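Asp/Glu-specific dipeptidyl-peptidase (Flavobacterium psychrophilum, PDB 5JXF) removes dipeptides from the N-terminus of oligopeptides as a serine peptidase, with strict specificity for aspartate or glutamate at the P1 position. Local coordinates at residues Ala299-Glu304 against Gln353-Ser358; Ile310-Ala315 against Val413-Leu418. All coordinates share one frame; numbering follows the deposited sequence.

Interaction 1 of 2, residues Ala299-Glu304 against Gln353-Ser358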
loop_
_atom_site.group_PDB
_atom_site.type_symbol
_atom_site.label_atom_id
_atom_site.label_comp_id
_atom_site.label_asym_id
_atom_site.label_seq_id
_atom_site.Cartn_x
_atom_site.Cartn_y
_atom_site.Cartn_z
ATOM N N ALA A 299 21.197 10.836 -15.239
ATOM C CA ALA A 299 20.265 11.932 -15.496
ATOM C C ALA A 299 19.455 11.682 -16.763
ATOM O O ALA A 299 18.267 11.982 -16.807
ATOM C CB ALA A 299 21.003 13.269 -15.587
ATOM N N GLN A 300 20.087 11.111 -17.783
ATOM C CA GLN A 300 19.383 10.811 -19.025
ATOM C C GLN A 300 18.332 9.725 -18.810
ATOM O O GLN A 300 17.248 9.754 -19.401
ATOM C CB GLN A 300 20.368 10.379 -20.114
ATOM C CG GLN A 300 19.710 10.142 -21.466
ATOM C CD GLN A 300 20.642 9.483 -22.471
ATOM O OE1 GLN A 300 21.583 8.791 -22.099
ATOM N NE2 GLN A 300 20.392 9.722 -23.753
ATOM N N ILE A 301 18.665 8.755 -17.971
ATOM C CA ILE A 301 17.743 7.680 -17.665
ATOM C C ILE A 301 16.528 8.269 -16.978
ATOM O O ILE A 301 15.386 8.112 -17.416
ATOM C CB ILE A 301 18.384 6.610 -16.750
ATOM C CG1 ILE A 301 19.546 5.915 -17.457
ATOM C CG2 ILE A 301 17.331 5.617 -16.279
ATOM C CD1 ILE A 301 20.441 5.110 -16.520
ATOM N N VAL A 302 16.799 8.958 -15.886
ATOM C CA VAL A 302 15.747 9.480 -15.041
ATOM C C VAL A 302 14.920 10.552 -15.756
ATOM O O VAL A 302 13.687 10.508 -15.742
ATOM C CB VAL A 302 16.347 10.050 -13.753
ATOM C CG1 VAL A 302 15.340 10.900 -13.029
ATOM C CG2 VAL A 302 16.839 8.920 -12.869
ATOM N N ASN A 303 15.605 11.490 -16.405
ATOM C CA ASN A 303 14.937 12.653 -16.974
ATOM C C ASN A 303 14.272 12.437 -18.335
ATOM O O ASN A 303 13.288 13.102 -18.635
ATOM C CB ASN A 303 15.916 13.827 -17.091
ATOM C CG ASN A 303 16.386 14.340 -15.739
ATOM O OD1 ASN A 303 15.626 14.367 -14.766
ATOM N ND2 ASN A 303 17.638 14.786 -15.683
ATOM N N GLU A 304 14.774 11.535 -19.172
ATOM C CA GLU A 304 14.174 11.476 -20.504
ATOM C C GLU A 304 13.950 10.109 -21.146
ATOM O O GLU A 304 12.912 9.917 -21.777
ATOM C CB GLU A 304 14.991 12.351 -21.453
ATOM C CG GLU A 304 16.464 12.438 -21.118
ATOM C CD GLU A 304 17.035 13.803 -21.441
ATOM O OE1 GLU A 304 16.232 14.728 -21.719
ATOM O OE2 GLU A 304 18.279 13.947 -21.417
ATOM N N GLN A 353 12.011 6.046 -9.685
ATOM C CA GLN A 353 11.592 6.422 -8.331
ATOM C C GLN A 353 12.750 6.330 -7.338
ATOM O O GLN A 353 13.042 7.295 -6.634
ATOM C CB GLN A 353 10.420 5.544 -7.863
ATOM C CG GLN A 353 9.781 5.991 -6.548
ATOM C CD GLN A 353 8.470 5.268 -6.240
ATOM O OE1 GLN A 353 7.672 4.987 -7.137
ATOM N NE2 GLN A 353 8.250 4.960 -4.959
ATOM N N GLY A 354 13.417 5.175 -7.295
ATOM C CA GLY A 354 14.526 4.954 -6.377
ATOM C C GLY A 354 15.768 5.791 -6.646
ATOM O O GLY A 354 16.494 6.145 -5.718
ATOM N N LEU A 355 16.043 6.081 -7.917
ATOM C CA LEU A 355 17.194 6.908 -8.280
ATOM C C LEU A 355 17.005 8.360 -7.833
ATOM O O LEU A 355 17.947 9.011 -7.377
ATOM C CB LEU A 355 17.442 6.860 -9.795
ATOM C CG LEU A 355 17.928 5.517 -10.353
ATOM C CD1 LEU A 355 17.895 5.511 -11.868
ATOM C CD2 LEU A 355 19.310 5.218 -9.838
ATOM N N LYS A 356 15.789 8.867 -7.983
ATOM C CA LYS A 356 15.482 10.213 -7.523
ATOM C C LYS A 356 15.534 10.253 -6.006
ATOM O O LYS A 356 16.309 11.003 -5.424
ATOM C CB LYS A 356 14.109 10.653 -8.018
ATOM C CG LYS A 356 14.035 10.954 -9.504
ATOM C CD LYS A 356 12.589 10.908 -9.941
ATOM C CE LYS A 356 12.404 11.355 -11.371
ATOM N NZ LYS A 356 10.957 11.415 -11.729
ATOM N N LYS A 357 14.719 9.408 -5.382
ATOM C CA LYS A 357 14.585 9.346 -3.926
ATOM C C LYS A 357 15.929 9.249 -3.205
ATOM O O LYS A 357 16.115 9.847 -2.146
ATOM C CB LYS A 357 13.696 8.158 -3.534
ATOM C CG LYS A 357 13.535 7.963 -2.041
ATOM C CD LYS A 357 12.497 6.897 -1.717
ATOM C CE LYS A 357 12.159 6.900 -0.229
ATOM N NZ LYS A 357 13.385 6.813 0.616
ATOM N N SER A 358 16.867 8.512 -3.796
ATOM C CA SER A 358 18.168 8.272 -3.175
ATOM C C SER A 358 19.200 9.284 -3.645
ATOM O O SER A 358 20.338 9.285 -3.166
ATOM C CB SER A 358 18.659 6.853 -3.484
ATOM O OG SER A 358 18.784 6.662 -4.882
#

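Interaction 2 of 2, residues Ile310-Ala315 against Val413-Leu418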
loop_
_atom_site.group_PDB
_atom_site.type_symbol
_atom_site.label_atom_id
_atom_site.label_comp_id
_atom_site.label_asym_id
_atom_site.label_seq_id
_atom_site.Cartn_x
_atom_site.Cartn_y
_atom_site.Cartn_z
ATOM N N ILE A 310 8.138 4.632 -20.441
ATOM C CA ILE A 310 7.057 4.389 -19.497
ATOM C C ILE A 310 5.695 4.811 -20.074
ATOM O O ILE A 310 4.743 4.018 -20.106
ATOM C CB ILE A 310 7.320 5.126 -18.171
ATOM C CG1 ILE A 310 8.425 4.396 -17.400
ATOM C CG2 ILE A 310 6.046 5.208 -17.341
ATOM C CD1 ILE A 310 9.046 5.221 -16.293
ATOM N N GLU A 311 5.614 6.045 -20.554
ATOM C CA GLU A 311 4.369 6.557 -21.132
ATOM C C GLU A 311 3.909 5.718 -22.322
ATOM O O GLU A 311 2.720 5.436 -22.472
ATOM C CB GLU A 311 4.531 8.021 -21.559
ATOM C CG GLU A 311 3.631 8.978 -20.804
ATOM C CD GLU A 311 3.671 10.395 -21.367
ATOM O OE1 GLU A 311 3.004 10.652 -22.393
ATOM O OE2 GLU A 311 4.364 11.256 -20.783
ATOM N N ILE A 312 4.858 5.303 -23.159
ATOM C CA ILE A 312 4.519 4.496 -24.327
ATOM C C ILE A 312 3.964 3.132 -23.936
ATOM O O ILE A 312 2.924 2.730 -24.444
ATOM C CB ILE A 312 5.722 4.293 -25.255
ATOM C CG1 ILE A 312 6.180 5.630 -25.820
ATOM C CG2 ILE A 312 5.364 3.349 -26.403
ATOM C CD1 ILE A 312 7.384 5.480 -26.716
ATOM N N ARG A 313 4.642 2.420 -23.040
ATOM C CA ARG A 313 4.182 1.089 -22.630
ATOM C C ARG A 313 2.852 1.144 -21.861
ATOM O O ARG A 313 2.018 0.244 -21.973
ATOM C CB ARG A 313 5.247 0.385 -21.778
ATOM C CG ARG A 313 6.465 -0.066 -22.592
ATOM C CD ARG A 313 7.471 -0.876 -21.787
ATOM N NE ARG A 313 8.593 -1.288 -22.633
ATOM C CZ ARG A 313 9.151 -2.496 -22.613
ATOM N NH1 ARG A 313 8.696 -3.426 -21.775
ATOM N NH2 ARG A 313 10.173 -2.774 -23.424
ATOM N N GLU A 314 2.655 2.202 -21.086
ATOM C CA GLU A 314 1.422 2.329 -20.306
ATOM C C GLU A 314 0.191 2.368 -21.215
ATOM O O GLU A 314 -0.805 1.693 -20.961
ATOM C CB GLU A 314 1.468 3.582 -19.423
ATOM C CG GLU A 314 0.303 3.698 -18.451
ATOM C CD GLU A 314 -0.950 4.238 -19.113
ATOM O OE1 GLU A 314 -0.821 5.031 -20.075
ATOM O OE2 GLU A 314 -2.060 3.847 -18.687
ATOM N N ALA A 315 0.264 3.169 -22.271
ATOM C CA ALA A 315 -0.834 3.259 -23.221
ATOM C C ALA A 315 -1.075 1.898 -23.890
ATOM O O ALA A 315 -2.218 1.457 -23.995
ATOM C CB ALA A 315 -0.549 4.330 -24.250
ATOM N N VAL A 413 8.979 -1.069 -33.415
ATOM C CA VAL A 413 9.637 -2.366 -33.271
ATOM C C VAL A 413 8.975 -3.319 -32.257
ATOM O O VAL A 413 8.880 -4.529 -32.498
ATOM C CB VAL A 413 11.115 -2.177 -32.865
ATOM C CG1 VAL A 413 11.812 -3.522 -32.697
ATOM C CG2 VAL A 413 11.836 -1.316 -33.888
ATOM N N LYS A 414 8.510 -2.787 -31.132
ATOM C CA LYS A 414 8.116 -3.649 -30.021
ATOM C C LYS A 414 6.608 -3.700 -29.707
ATOM O O LYS A 414 6.058 -4.790 -29.574
ATOM C CB LYS A 414 8.908 -3.242 -28.771
ATOM C CG LYS A 414 10.405 -3.122 -29.064
ATOM C CD LYS A 414 11.313 -3.335 -27.851
ATOM C CE LYS A 414 12.780 -3.426 -28.319
ATOM N NZ LYS A 414 13.797 -3.085 -27.284
ATOM N N ASN A 415 5.931 -2.560 -29.597
ATOM C CA ASN A 415 4.563 -2.585 -29.062
ATOM C C ASN A 415 3.417 -2.696 -30.070
ATOM O O ASN A 415 2.368 -3.264 -29.759
ATOM C CB ASN A 415 4.329 -1.355 -28.205
ATOM C CG ASN A 415 5.145 -1.369 -26.945
ATOM O OD1 ASN A 415 4.684 -1.838 -25.904
ATOM N ND2 ASN A 415 6.360 -0.846 -27.021
ATOM N N THR A 416 3.598 -2.129 -31.258
ATOM C CA THR A 416 2.607 -2.258 -32.325
ATOM C C THR A 416 2.993 -3.397 -33.259
ATOM O O THR A 416 3.969 -3.289 -34.014
ATOM C CB THR A 416 2.478 -0.982 -33.137
ATOM O OG1 THR A 416 2.436 0.147 -32.255
ATOM C CG2 THR A 416 1.222 -1.037 -33.982
ATOM N N GLU A 417 2.223 -4.479 -33.218
ATOM C CA GLU A 417 2.643 -5.735 -33.831
ATOM C C GLU A 417 2.652 -5.681 -35.360
ATOM O O GLU A 417 3.440 -6.379 -35.994
ATOM C CB GLU A 417 1.752 -6.882 -33.333
ATOM C CG GLU A 417 1.873 -7.131 -31.822
ATOM C CD GLU A 417 0.908 -8.187 -31.299
ATOM O OE1 GLU A 417 1.361 -9.321 -31.044
ATOM O OE2 GLU A 417 -0.299 -7.885 -31.133
ATOM N N LEU A 418 1.800 -4.847 -35.950
ATOM C CA LEU A 418 1.776 -4.710 -37.404
ATOM C C LEU A 418 2.986 -3.921 -37.907
ATOM O O LEU A 418 3.597 -4.283 -38.912
ATOM C CB LEU A 418 0.482 -4.043 -37.876
ATOM C CG LEU A 418 0.377 -3.807 -39.389
ATOM C CD1 LEU A 418 -0.996 -4.198 -39.920
ATOM C CD2 LEU A 418 0.693 -2.362 -39.759
#

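Interaction 1 of 2, residues Ala299-Glu304 against Gln353-Ser358
In the all-helical region of this S46 peptidase, Val302 near the start of helix 295-325 packs against Leu355 and Lys356 in the last turn of helix 328-357. The two short segments run at 112° to each other with their axes 10.1 Å apart, and the backbones come nearest at Val302 and Leu355, whose CA atoms are 7.4 Å apart. The branches of Val302 divide the work. A chi1 of 166° sets CG1 beside the carbonyl carbon and CG2 beside the backbone N, and CG2 is the branch that meets Leu355, 3.7 Å from Leu355 CD1 and close to its CB as well. CG1 instead touches the extended chain of Lys356, which reaches across it obliquely; Val302 CG1 is 3.4 Å from Lys356 CE, tighter than usual carbon contact, and 3.8 Å from Lys356 CG. Ile301 adds a looser touch, its CG2 standing 4.4 Å from Leu355 CD1. Shortening Val302 to an alanine would take away both methyl branches and would probably open a gap beside Leu355 and leave the Lys356 stem freer to turn. Met686 and Ile689 of a loop also touch Leu355, whose side chain lies about 10 Å from that of Arg680, probably the P1-specificity residue. This is apolar packing between two steeply crossed helices of the α-helical part of the S46 fold, flanked by an aliphatic lysine stem.

Interaction 2 of 2, residues Ile310-Ala315 against Val413-Leu418
Asn415, where helix 386-415 gives way to helix 417-435, and Arg313, midway along helix 295-325, bury the most surface here, with Ile312 next to them. The CA atoms of Arg313 and Asn415 are 7.4 Å apart, the nearest pair between the segments. CB of Asn415 is directed toward the opposing helix, and the two amide atoms meet different neighbours: Asn415 OD1 lies 4.2 Å from Arg313 CG, while Asn415 ND2 stands 4.4 Å from Ile312 CG2. These are loose van der Waals contacts. The side chains of Arg313 and Asn415 cross at about a right angle, and the guanidinium and amide planes are 78° apart, so the two flat groups do not stack. Arg313 puts CG beside its own backbone N (chi1 -72°) and then runs extended to NE, carrying the guanidinium past the amide to partners elsewhere: NE forms a salt bridge with Glu410 and NH1 a hydrogen bond with the carbonyl oxygen of Val341. Asn415 ND2 is likewise hydrogen-bonded to the carbonyl oxygen of Glu410, so this one residue serves both sides of the contact, the arginine through its carboxylate and the asparagine through its backbone. Arg313 NH2 also comes within 5.3 Å of Lys414 NZ, a proximity of like charges that Glu410 probably helps to offset. Chemically, two polar side chains are packed through weak contacts while their bonds are made elsewhere, and Asn415 OD1 is buried with no hydrogen-bonding partner in the model, which probably carries some energetic cost.

In the fold
Both contacts use helix 295-325, interaction 1 near its start and interaction 2 further along, with centres 22 Å apart and nearest atoms about 7 Å apart. Their segments alternate along the chain: 299-304, 310-315, 353-358, then 413-418. Helix 295-325 thus meets the end of helix 328-357 through interaction 1 and the Asn415 region of helix 386-415, just before helix 417-435, through interaction 2. Almost everything between the paired segments is helical, so both contacts tie together one helical region of the S46 peptidase. The side chain of Arg313 lies about 9 Å from the bound arginine, so the shared helix passes at second-shell distance from the dipeptide and touches it in neither contact.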